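L-lactate dehydrogenase (Trichomonas vaginalis, PDB 5A1T) probably catalyses the NAD-dependent interconversion of pyruvate and L-lactate, as a member of the lactate/malate dehydrogenase superfamily. Local coordinates at residues Q95-L100 with G184-S189; L126-P131 with S152-L157; N160-E165 with K223-R228. All coordinates share one frame; numbering follows the deposited sequence.

Contact 1 (Q95-L100 with G184-S189); sequences QVRADL and GNHGES. With OXM (oxamic acid), chain D; NAI (1,4-dihydronicotinamide adenine dinucleotide), chain C.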
# COMPACT_ATOMS: atom_id res chain seq x y z
N GLN A 95 26.10 -2.65 -5.07
CA GLN A 95 26.02 -4.10 -4.87
C GLN A 95 24.89 -4.73 -5.66
O GLN A 95 23.96 -4.05 -6.09
CB GLN A 95 25.83 -4.41 -3.38
CG GLN A 95 27.05 -4.14 -2.53
CD GLN A 95 26.88 -4.68 -1.12
OE1 GLN A 95 25.80 -4.61 -0.54
NE2 GLN A 95 27.95 -5.25 -0.58
N VAL A 96 24.99 -6.05 -5.86
CA VAL A 96 23.91 -6.84 -6.43
C VAL A 96 23.31 -7.70 -5.32
O VAL A 96 23.83 -7.74 -4.21
CB VAL A 96 24.39 -7.73 -7.60
CG1 VAL A 96 24.90 -6.87 -8.73
CG2 VAL A 96 25.46 -8.71 -7.13
N ARG A 97 22.22 -8.40 -5.64
CA ARG A 97 21.51 -9.20 -4.65
C ARG A 97 22.40 -10.24 -3.97
O ARG A 97 22.26 -10.50 -2.78
CB ARG A 97 20.32 -9.91 -5.31
CG ARG A 97 19.30 -8.97 -5.95
CD ARG A 97 18.18 -9.77 -6.60
NE ARG A 97 17.24 -8.93 -7.34
CZ ARG A 97 17.38 -8.58 -8.61
NH1 ARG A 97 18.44 -8.97 -9.31
NH2 ARG A 97 16.46 -7.82 -9.19
N ALA A 98 23.33 -10.82 -4.73
CA ALA A 98 24.19 -11.88 -4.21
C ALA A 98 25.19 -11.37 -3.17
O ALA A 98 25.77 -12.15 -2.43
CB ALA A 98 24.92 -12.55 -5.35
N ASP A 99 25.38 -10.05 -3.12
CA ASP A 99 26.32 -9.46 -2.16
C ASP A 99 25.77 -9.48 -0.74
O ASP A 99 26.50 -9.20 0.22
CB ASP A 99 26.65 -8.02 -2.56
CG ASP A 99 27.48 -7.93 -3.83
OD1 ASP A 99 28.38 -8.78 -4.02
OD2 ASP A 99 27.23 -7.01 -4.64
N LEU A 100 24.49 -9.81 -0.59
CA LEU A 100 23.85 -9.86 0.72
C LEU A 100 24.01 -11.22 1.40
O LEU A 100 23.56 -11.40 2.53
CB LEU A 100 22.37 -9.51 0.60
CG LEU A 100 22.01 -8.03 0.50
CD1 LEU A 100 20.54 -7.87 0.17
CD2 LEU A 100 22.34 -7.29 1.79
N GLY A 184 14.66 -19.56 -13.36
CA GLY A 184 15.87 -19.59 -12.57
C GLY A 184 15.94 -18.61 -11.42
O GLY A 184 15.01 -18.47 -10.63
N ASN A 185 17.07 -17.91 -11.33
CA ASN A 185 17.36 -17.05 -10.20
C ASN A 185 16.74 -15.67 -10.33
O ASN A 185 16.73 -15.08 -11.41
CB ASN A 185 18.88 -16.91 -10.04
CG ASN A 185 19.27 -16.23 -8.74
OD1 ASN A 185 18.46 -16.09 -7.82
ND2 ASN A 185 20.52 -15.80 -8.66
N HIS A 186 16.21 -15.16 -9.23
CA HIS A 186 15.84 -13.76 -9.15
C HIS A 186 17.13 -12.97 -8.94
O HIS A 186 17.38 -12.44 -7.86
CB HIS A 186 14.84 -13.50 -8.02
CG HIS A 186 14.46 -12.06 -7.87
ND1 HIS A 186 13.87 -11.34 -8.89
CD2 HIS A 186 14.58 -11.20 -6.83
CE1 HIS A 186 13.64 -10.10 -8.48
NE2 HIS A 186 14.07 -9.99 -7.23
N GLY A 187 17.95 -12.94 -9.99
CA GLY A 187 19.24 -12.28 -9.93
C GLY A 187 19.68 -11.81 -11.30
O GLY A 187 18.88 -11.77 -12.23
N GLU A 188 20.95 -11.46 -11.42
CA GLU A 188 21.50 -10.95 -12.67
C GLU A 188 21.31 -11.95 -13.81
O GLU A 188 21.16 -11.56 -14.97
CB GLU A 188 23.00 -10.64 -12.51
CG GLU A 188 23.31 -9.64 -11.41
CD GLU A 188 22.65 -8.29 -11.63
OE1 GLU A 188 23.03 -7.58 -12.59
OE2 GLU A 188 21.73 -7.95 -10.85
N SER A 189 21.29 -13.23 -13.46
CA SER A 189 21.23 -14.30 -14.46
C SER A 189 19.81 -14.71 -14.81
O SER A 189 19.61 -15.71 -15.49
CB SER A 189 21.99 -15.52 -13.95
OG SER A 189 21.35 -16.09 -12.82
C1 OXM D . 14.96 -6.45 -6.41
N1 OXM D . 15.60 -5.48 -5.59
O1 OXM D . 15.13 -7.63 -6.20
C2 OXM D . 14.06 -6.00 -7.54
O2 OXM D . 13.57 -4.84 -7.54
O3 OXM D . 13.78 -6.80 -8.47
PA NAI C . 14.60 -2.65 4.60
O1A NAI C . 16.06 -2.53 4.95
O2A NAI C . 13.71 -1.43 4.65
O5B NAI C . 13.94 -3.76 5.57
C5B NAI C . 14.64 -4.92 6.00
C4B NAI C . 14.18 -5.24 7.42
O4B NAI C . 14.67 -6.50 7.88
C3B NAI C . 14.67 -4.18 8.41
O3B NAI C . 13.54 -3.56 9.04
C2B NAI C . 15.52 -4.94 9.41
O2B NAI C . 15.37 -4.46 10.75
C1B NAI C . 14.99 -6.36 9.27
N9A NAI C . 15.94 -7.40 9.76
C8A NAI C . 17.28 -7.44 9.61
N7A NAI C . 17.79 -8.54 10.21
C5A NAI C . 16.77 -9.23 10.76
C6A NAI C . 16.59 -10.48 11.53
N6A NAI C . 17.65 -11.25 11.86
N1A NAI C . 15.34 -10.82 11.90
C2A NAI C . 14.27 -10.07 11.59
N3A NAI C . 14.36 -8.93 10.89
C4A NAI C . 15.55 -8.46 10.46
O3 NAI C . 14.47 -3.31 3.14
PN NAI C . 13.25 -3.51 2.12
O1N NAI C . 13.31 -2.41 1.08
O2N NAI C . 11.99 -3.73 2.92
O5D NAI C . 13.67 -4.89 1.40
C5D NAI C . 14.02 -6.02 2.20
C4D NAI C . 14.55 -7.14 1.32
O4D NAI C . 13.69 -7.35 0.20
C3D NAI C . 15.93 -6.82 0.77
O3D NAI C . 16.81 -7.92 1.01
C2D NAI C . 15.73 -6.63 -0.72
O2D NAI C . 16.85 -7.05 -1.50
C1D NAI C . 14.50 -7.49 -0.98
N1N NAI C . 13.73 -7.17 -2.19
C2N NAI C . 13.21 -8.20 -2.88
C3N NAI C . 12.46 -8.03 -4.03
C7N NAI C . 11.87 -9.17 -4.82
O7N NAI C . 11.29 -9.07 -5.89
N7N NAI C . 11.96 -10.43 -4.35
C4N NAI C . 12.21 -6.64 -4.55
C5N NAI C . 12.81 -5.61 -3.74
C6N NAI C . 13.53 -5.91 -2.59
O HOH W 1 19.29 -8.46 -11.77
O HOH W 2 21.20 -9.26 -8.63
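Arg97 and His186 meet around one oxygen of the bound oxamate. O1, the amide oxygen of this pyruvate analogue, takes a hydrogen bond from Arg97 NE at 2.7 Å that is nearly straight (165°), and a second from His186 NE2 at 2.8 Å that is more bent (139°). Arg97 also reaches round to the carboxylate, NH2 giving a hydrogen bond to oxamate O3 at 3.0 Å. Its chain is extended from CG to NE; the two side chains cross at about a right angle, and the guanidinium and ring planes stand 55° apart. CZ lies over one face of the ring, offset toward the rim. Oxamate O1 sits at the edge of both flat groups.

The other end of the guanidinium is tied to Glu188. NH1 comes beside the backbone of Gly187, 3.5 Å from its CA, and makes a long salt bridge of 3.8 Å to Glu188 OE2. Two waters fill in this pairing: each accepts from Arg97 NH1 and donates to Glu188 OE2. The Glu188 chain is bent at chi2, which lays its carboxylate beside Val96 CG1. OE2 is held further by Trp230 of helix 214-236.

His186 is positioned from behind by Asp158, hydrogen-bonded to ND1, the pairing familiar from this superfamily, in which the histidine is the predicted proton acceptor. Segment 95-100 belongs to the loop that closes over the substrate in relatives, and segment 184-189 to the C-terminal alpha/beta domain. The result is a carbonyl gripped by two N-H donors while C4N of the nicotinamide lies 3.3 Å from oxamate C1, a geometry consistent with polarising the substrate ketone for hydride transfer.

Contact 2 (L126-P131 with S152-L157); sequences LVIGNP and SSLSML. With NAI (1,4-dihydronicotinamide adenine dinucleotide), chain C; OXM (oxamic acid), chain D.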
# COMPACT_ATOMS: atom_id res chain seq x y z
N LEU A 126 6.91 -17.81 1.97
CA LEU A 126 7.34 -17.07 0.78
C LEU A 126 8.53 -16.20 1.13
O LEU A 126 8.45 -15.33 1.99
CB LEU A 126 6.20 -16.21 0.23
CG LEU A 126 6.58 -15.28 -0.93
CD1 LEU A 126 7.21 -16.06 -2.08
CD2 LEU A 126 5.37 -14.49 -1.41
N VAL A 127 9.64 -16.45 0.44
CA VAL A 127 10.89 -15.73 0.70
C VAL A 127 11.03 -14.54 -0.24
O VAL A 127 10.98 -14.69 -1.46
CB VAL A 127 12.10 -16.66 0.55
CG1 VAL A 127 13.39 -15.92 0.91
CG2 VAL A 127 11.92 -17.87 1.44
N ILE A 128 11.22 -13.36 0.34
CA ILE A 128 11.34 -12.13 -0.42
C ILE A 128 12.74 -11.55 -0.27
O ILE A 128 13.35 -11.14 -1.26
CB ILE A 128 10.28 -11.10 0.03
CG1 ILE A 128 8.88 -11.68 -0.17
CG2 ILE A 128 10.43 -9.79 -0.76
CD1 ILE A 128 7.75 -10.83 0.38
N GLY A 129 13.26 -11.54 0.95
CA GLY A 129 14.57 -10.99 1.23
C GLY A 129 15.67 -11.57 0.35
O GLY A 129 15.78 -12.79 0.22
N ASN A 130 16.47 -10.69 -0.25
CA ASN A 130 17.50 -11.11 -1.19
C ASN A 130 18.79 -11.57 -0.51
O ASN A 130 19.14 -11.06 0.55
CB ASN A 130 17.83 -9.98 -2.16
CG ASN A 130 16.70 -9.67 -3.12
OD1 ASN A 130 16.27 -8.53 -3.24
ND2 ASN A 130 16.22 -10.70 -3.81
N PRO A 131 19.49 -12.55 -1.11
CA PRO A 131 19.11 -13.29 -2.32
C PRO A 131 18.03 -14.32 -2.01
O PRO A 131 18.29 -15.28 -1.29
CB PRO A 131 20.42 -13.97 -2.74
CG PRO A 131 21.16 -14.14 -1.47
CD PRO A 131 20.82 -12.96 -0.62
N SER A 152 8.93 -21.33 -0.98
CA SER A 152 9.04 -20.79 -2.33
C SER A 152 9.64 -19.39 -2.26
O SER A 152 9.60 -18.75 -1.21
CB SER A 152 7.68 -20.76 -3.02
OG SER A 152 6.79 -19.88 -2.36
N SER A 153 10.21 -18.92 -3.37
CA SER A 153 10.79 -17.58 -3.44
C SER A 153 10.10 -16.74 -4.51
O SER A 153 9.50 -17.28 -5.44
CB SER A 153 12.29 -17.66 -3.72
OG SER A 153 12.55 -18.19 -5.01
N LEU A 154 10.19 -15.42 -4.37
CA LEU A 154 9.43 -14.51 -5.21
C LEU A 154 10.15 -14.15 -6.50
O LEU A 154 11.25 -13.60 -6.48
CB LEU A 154 9.10 -13.23 -4.44
CG LEU A 154 8.14 -12.26 -5.12
CD1 LEU A 154 6.76 -12.87 -5.26
CD2 LEU A 154 8.06 -10.94 -4.35
N SER A 155 9.51 -14.47 -7.63
CA SER A 155 10.03 -14.11 -8.95
C SER A 155 8.96 -13.40 -9.78
O SER A 155 9.20 -13.02 -10.92
CB SER A 155 10.52 -15.35 -9.69
OG SER A 155 11.74 -15.82 -9.15
N MET A 156 7.77 -13.24 -9.20
CA MET A 156 6.64 -12.67 -9.93
C MET A 156 6.81 -11.19 -10.24
O MET A 156 6.12 -10.65 -11.11
CB MET A 156 5.35 -12.89 -9.14
CG MET A 156 4.65 -14.20 -9.48
SD MET A 156 4.18 -14.30 -11.22
CE MET A 156 3.00 -12.96 -11.34
N LEU A 157 7.71 -10.51 -9.53
CA LEU A 157 8.01 -9.12 -9.85
C LEU A 157 8.68 -9.07 -11.22
O LEU A 157 8.42 -8.17 -12.02
CB LEU A 157 8.90 -8.49 -8.79
CG LEU A 157 9.32 -7.04 -9.04
CD1 LEU A 157 8.11 -6.13 -9.15
CD2 LEU A 157 10.25 -6.55 -7.94
PA NAI C . 14.60 -2.65 4.60
O1A NAI C . 16.06 -2.53 4.95
O2A NAI C . 13.71 -1.43 4.65
O5B NAI C . 13.94 -3.76 5.57
C5B NAI C . 14.64 -4.92 6.00
C4B NAI C . 14.18 -5.24 7.42
O4B NAI C . 14.67 -6.50 7.88
C3B NAI C . 14.67 -4.18 8.41
O3B NAI C . 13.54 -3.56 9.04
C2B NAI C . 15.52 -4.94 9.41
O2B NAI C . 15.37 -4.46 10.75
C1B NAI C . 14.99 -6.36 9.27
N9A NAI C . 15.94 -7.40 9.76
C8A NAI C . 17.28 -7.44 9.61
N7A NAI C . 17.79 -8.54 10.21
C5A NAI C . 16.77 -9.23 10.76
C6A NAI C . 16.59 -10.48 11.53
N6A NAI C . 17.65 -11.25 11.86
N1A NAI C . 15.34 -10.82 11.90
C2A NAI C . 14.27 -10.07 11.59
N3A NAI C . 14.36 -8.93 10.89
C4A NAI C . 15.55 -8.46 10.46
O3 NAI C . 14.47 -3.31 3.14
PN NAI C . 13.25 -3.51 2.12
O1N NAI C . 13.31 -2.41 1.08
O2N NAI C . 11.99 -3.73 2.92
O5D NAI C . 13.67 -4.89 1.40
C5D NAI C . 14.02 -6.02 2.20
C4D NAI C . 14.55 -7.14 1.32
O4D NAI C . 13.69 -7.35 0.20
C3D NAI C . 15.93 -6.82 0.77
O3D NAI C . 16.81 -7.92 1.01
C2D NAI C . 15.73 -6.63 -0.72
O2D NAI C . 16.85 -7.05 -1.50
C1D NAI C . 14.50 -7.49 -0.98
N1N NAI C . 13.73 -7.17 -2.19
C2N NAI C . 13.21 -8.20 -2.88
C3N NAI C . 12.46 -8.03 -4.03
C7N NAI C . 11.87 -9.17 -4.82
O7N NAI C . 11.29 -9.07 -5.89
N7N NAI C . 11.96 -10.43 -4.35
C4N NAI C . 12.21 -6.64 -4.55
C5N NAI C . 12.81 -5.61 -3.74
C6N NAI C . 13.53 -5.91 -2.59
C1 OXM D . 14.96 -6.45 -6.41
N1 OXM D . 15.60 -5.48 -5.59
O1 OXM D . 15.13 -7.63 -6.20
C2 OXM D . 14.06 -6.00 -7.54
O2 OXM D . 13.57 -4.84 -7.54
O3 OXM D . 13.78 -6.80 -8.47
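In the NADH pocket, at the carboxyl end of the Rossmann sheet, strand 124-127 runs parallel to strand 151-154, and Leu126 and Val127 pair with Ser152 and Ser153. Val127 uses both of its backbone polar groups across the gap. Its N-H bonds to Ser152 O at 2.8 Å, while its carbonyl receives Leu154 N at 3.1 Å. CA-H...O contacts from Leu126 to Ser152 O and from Ser153 to Val127 O fill in beside these bonds.

On the Leu126 face, CG of that leucine, anti to the backbone N (chi1 174°), and the turn at chi2 bring CD1 across to the neighbouring strand, 4.1 Å from Leu154 CB. Ser152 is on the same face, and its hydroxyl is engaged with His251 of helix 242-257. Val127 and Ser153 point to the other face, toward helix 132-141. That helix is the crossover of a beta-alpha-beta unit whose two strands are the pair described here.

Past the strands the chains carry the cofactor. Ile128 CG1 packs against Leu154 CD2 at 4.3 Å, and both residues border the nicotinamide: Ile128 CG2 approaches ring atom C2N at 3.8 Å, while Ile128 O accepts a weak, long bond from the carboxamide N7N. Leu157, in the first turn of helix 156-170, brings CD2 to 3.4 Å from the carboxamide O7N and 3.6 Å from oxamate O3. Asn130 N donates to the ribose hydroxyl O3D at 3.1 Å, just before the cis peptide that leads into Pro131 at the N-cap of helix 132-141.

Contact 3 (N160-E165 with K223-R228); sequences NRAYYE and KKIGHR. With OXM (oxamic acid), chain D.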
# COMPACT_ATOMS: atom_id res chain seq x y z
N ASN A 160 5.91 -9.77 -13.82
CA ASN A 160 5.04 -8.61 -13.97
C ASN A 160 5.74 -7.51 -14.75
O ASN A 160 5.12 -6.80 -15.53
CB ASN A 160 4.58 -8.10 -12.61
CG ASN A 160 3.51 -8.99 -11.98
OD1 ASN A 160 2.79 -9.70 -12.69
ND2 ASN A 160 3.41 -8.96 -10.66
N ARG A 161 7.05 -7.37 -14.52
CA ARG A 161 7.87 -6.46 -15.31
C ARG A 161 7.86 -6.87 -16.78
O ARG A 161 7.66 -6.04 -17.66
CB ARG A 161 9.31 -6.45 -14.78
CG ARG A 161 9.49 -5.62 -13.52
CD ARG A 161 10.76 -6.00 -12.77
NE ARG A 161 11.02 -5.08 -11.67
CZ ARG A 161 11.97 -5.24 -10.76
NH1 ARG A 161 12.76 -6.30 -10.80
NH2 ARG A 161 12.12 -4.34 -9.79
N ALA A 162 8.06 -8.16 -17.03
CA ALA A 162 8.07 -8.69 -18.39
C ALA A 162 6.71 -8.51 -19.06
O ALA A 162 6.63 -8.12 -20.22
CB ALA A 162 8.46 -10.16 -18.38
N TYR A 163 5.64 -8.79 -18.32
CA TYR A 163 4.30 -8.70 -18.87
C TYR A 163 3.97 -7.28 -19.32
O TYR A 163 3.45 -7.08 -20.42
CB TYR A 163 3.26 -9.17 -17.85
CG TYR A 163 2.79 -10.60 -18.07
CD1 TYR A 163 3.48 -11.67 -17.52
CD2 TYR A 163 1.66 -10.87 -18.83
CE1 TYR A 163 3.05 -12.97 -17.72
CE2 TYR A 163 1.23 -12.16 -19.04
CZ TYR A 163 1.93 -13.21 -18.48
OH TYR A 163 1.50 -14.51 -18.69
N TYR A 164 4.27 -6.29 -18.49
CA TYR A 164 3.94 -4.91 -18.84
C TYR A 164 4.77 -4.45 -20.03
O TYR A 164 4.26 -3.79 -20.93
CB TYR A 164 4.16 -3.96 -17.66
CG TYR A 164 3.63 -2.57 -17.95
CD1 TYR A 164 4.41 -1.65 -18.64
CD2 TYR A 164 2.35 -2.20 -17.57
CE1 TYR A 164 3.93 -0.38 -18.93
CE2 TYR A 164 1.86 -0.93 -17.85
CZ TYR A 164 2.66 -0.03 -18.53
OH TYR A 164 2.19 1.23 -18.81
N GLU A 165 6.06 -4.79 -20.03
CA GLU A 165 6.97 -4.39 -21.10
C GLU A 165 6.48 -4.92 -22.44
O GLU A 165 6.32 -4.16 -23.40
CB GLU A 165 8.39 -4.88 -20.80
CG GLU A 165 9.37 -4.78 -21.97
CD GLU A 165 9.54 -3.36 -22.48
OE1 GLU A 165 9.30 -2.40 -21.72
OE2 GLU A 165 9.94 -3.21 -23.66
N LYS A 223 17.91 -8.02 -21.57
CA LYS A 223 18.72 -7.14 -20.73
C LYS A 223 17.86 -6.25 -19.84
O LYS A 223 18.16 -6.06 -18.66
CB LYS A 223 19.62 -6.27 -21.60
CG LYS A 223 20.86 -6.96 -22.13
CD LYS A 223 21.69 -6.00 -22.97
CE LYS A 223 23.11 -6.50 -23.17
NZ LYS A 223 23.95 -5.51 -23.90
N LYS A 224 16.79 -5.71 -20.42
CA LYS A 224 15.96 -4.73 -19.75
C LYS A 224 15.34 -5.27 -18.46
O LYS A 224 15.37 -4.59 -17.43
CB LYS A 224 14.85 -4.24 -20.69
CG LYS A 224 13.99 -3.13 -20.13
CD LYS A 224 12.99 -2.62 -21.15
CE LYS A 224 13.65 -1.76 -22.21
NZ LYS A 224 12.67 -1.28 -23.24
N ILE A 225 14.81 -6.48 -18.52
CA ILE A 225 14.15 -7.08 -17.36
C ILE A 225 15.15 -7.37 -16.24
O ILE A 225 14.85 -7.18 -15.06
CB ILE A 225 13.42 -8.39 -17.73
CG1 ILE A 225 12.48 -8.18 -18.92
CG2 ILE A 225 12.64 -8.94 -16.53
CD1 ILE A 225 11.48 -7.05 -18.73
N GLY A 226 16.34 -7.82 -16.61
CA GLY A 226 17.37 -8.10 -15.63
C GLY A 226 17.85 -6.85 -14.93
O GLY A 226 18.10 -6.85 -13.73
N HIS A 227 17.98 -5.77 -15.70
CA HIS A 227 18.52 -4.50 -15.19
C HIS A 227 17.45 -3.65 -14.49
O HIS A 227 17.78 -2.66 -13.83
CB HIS A 227 19.14 -3.71 -16.35
CG HIS A 227 19.77 -2.42 -15.93
ND1 HIS A 227 21.01 -2.35 -15.33
CD2 HIS A 227 19.33 -1.14 -16.03
CE1 HIS A 227 21.30 -1.09 -15.07
NE2 HIS A 227 20.30 -0.33 -15.49
N ARG A 228 16.19 -4.03 -14.63
CA ARG A 228 15.07 -3.22 -14.16
C ARG A 228 15.20 -2.81 -12.69
O ARG A 228 14.99 -1.64 -12.36
CB ARG A 228 13.76 -3.98 -14.36
CG ARG A 228 12.50 -3.19 -14.01
CD ARG A 228 12.34 -1.95 -14.89
NE ARG A 228 11.00 -1.38 -14.76
CZ ARG A 228 10.53 -0.38 -15.51
NH1 ARG A 228 11.29 0.16 -16.45
NH2 ARG A 228 9.30 0.06 -15.32
C1 OXM D . 14.96 -6.45 -6.41
N1 OXM D . 15.60 -5.48 -5.59
O1 OXM D . 15.13 -7.63 -6.20
C2 OXM D . 14.06 -6.00 -7.54
O2 OXM D . 13.57 -4.84 -7.54
O3 OXM D . 13.78 -6.80 -8.47
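Arg161 and Arg228 lie against each other, aliphatic part to guanidinium. CG of Arg228 rests on Arg161, 3.4 Å from NE and 3.5 Å from CD, and Arg228 CB sits over one face of the Arg161 guanidinium, offset toward its rim. The Arg161 chain is extended from CG to NE, and CZ continues it anti to CG (chi4 172°), which holds the guanidinium far out from its helix and presents its edge to the oxamate carboxylate. There NH1 donates to carboxylate oxygen O3 at 2.6 Å and NH2 to O2 at 2.7 Å, a two-pronged grip as in related dehydrogenases.

Arg228 takes a different path: CG is anti to its backbone N, then the chain turns at chi2, leaving the two guanidinium planes 80° apart. The two NE atoms come within 4.8 Å, and Asp58 of the second subunit forms salt bridges with both arginines, probably balancing the like charges; Arg228 also pairs with Glu57 of that subunit.

At the other end of the interface Glu165 is bent at chi2 and Lys224 at chi3, and the two chains cross at about a right angle. Lys224 NZ reaches Glu165 OE2 at 3.4 Å, a weak hydrogen bond within a salt bridge, and Tyr216 bonds to the same oxygen. Between these polar ends Ile225 pushes CD1 against the Ala162 backbone, 3.8 Å from CA.

The axes of segments 160-165 and 223-228 come within 10.0 Å, their N-to-C directions 135° apart; the segments belong to helices 156-170 and 214-236. Ile180 of strand 177-183 meets Ala162, helix 242-257 packs on Asn160, and the second subunit closes over the Arg228 end.

Overall arrangement
From the N terminus, segment 95-100, in the loop before helix 101-118, opens the long loop that contact 1 closes at 184-189. Contact 2 is nested inside that loop, joining adjacent parallel strands across one helical crossover, and it closes at 152-157. Helix 156-170 then leads straight on to contact 3, which follows in series and is closed by helix 214-236. Because 184-189 falls between the two halves of contact 3, contacts 1 and 3 cross along the chain. Contacts 1 and 2 touch directly through Arg97, His186 and Asn130; all three reach the oxamate, bringing the Rossmann half, the C-terminal alpha/beta domain and the subunit interface together.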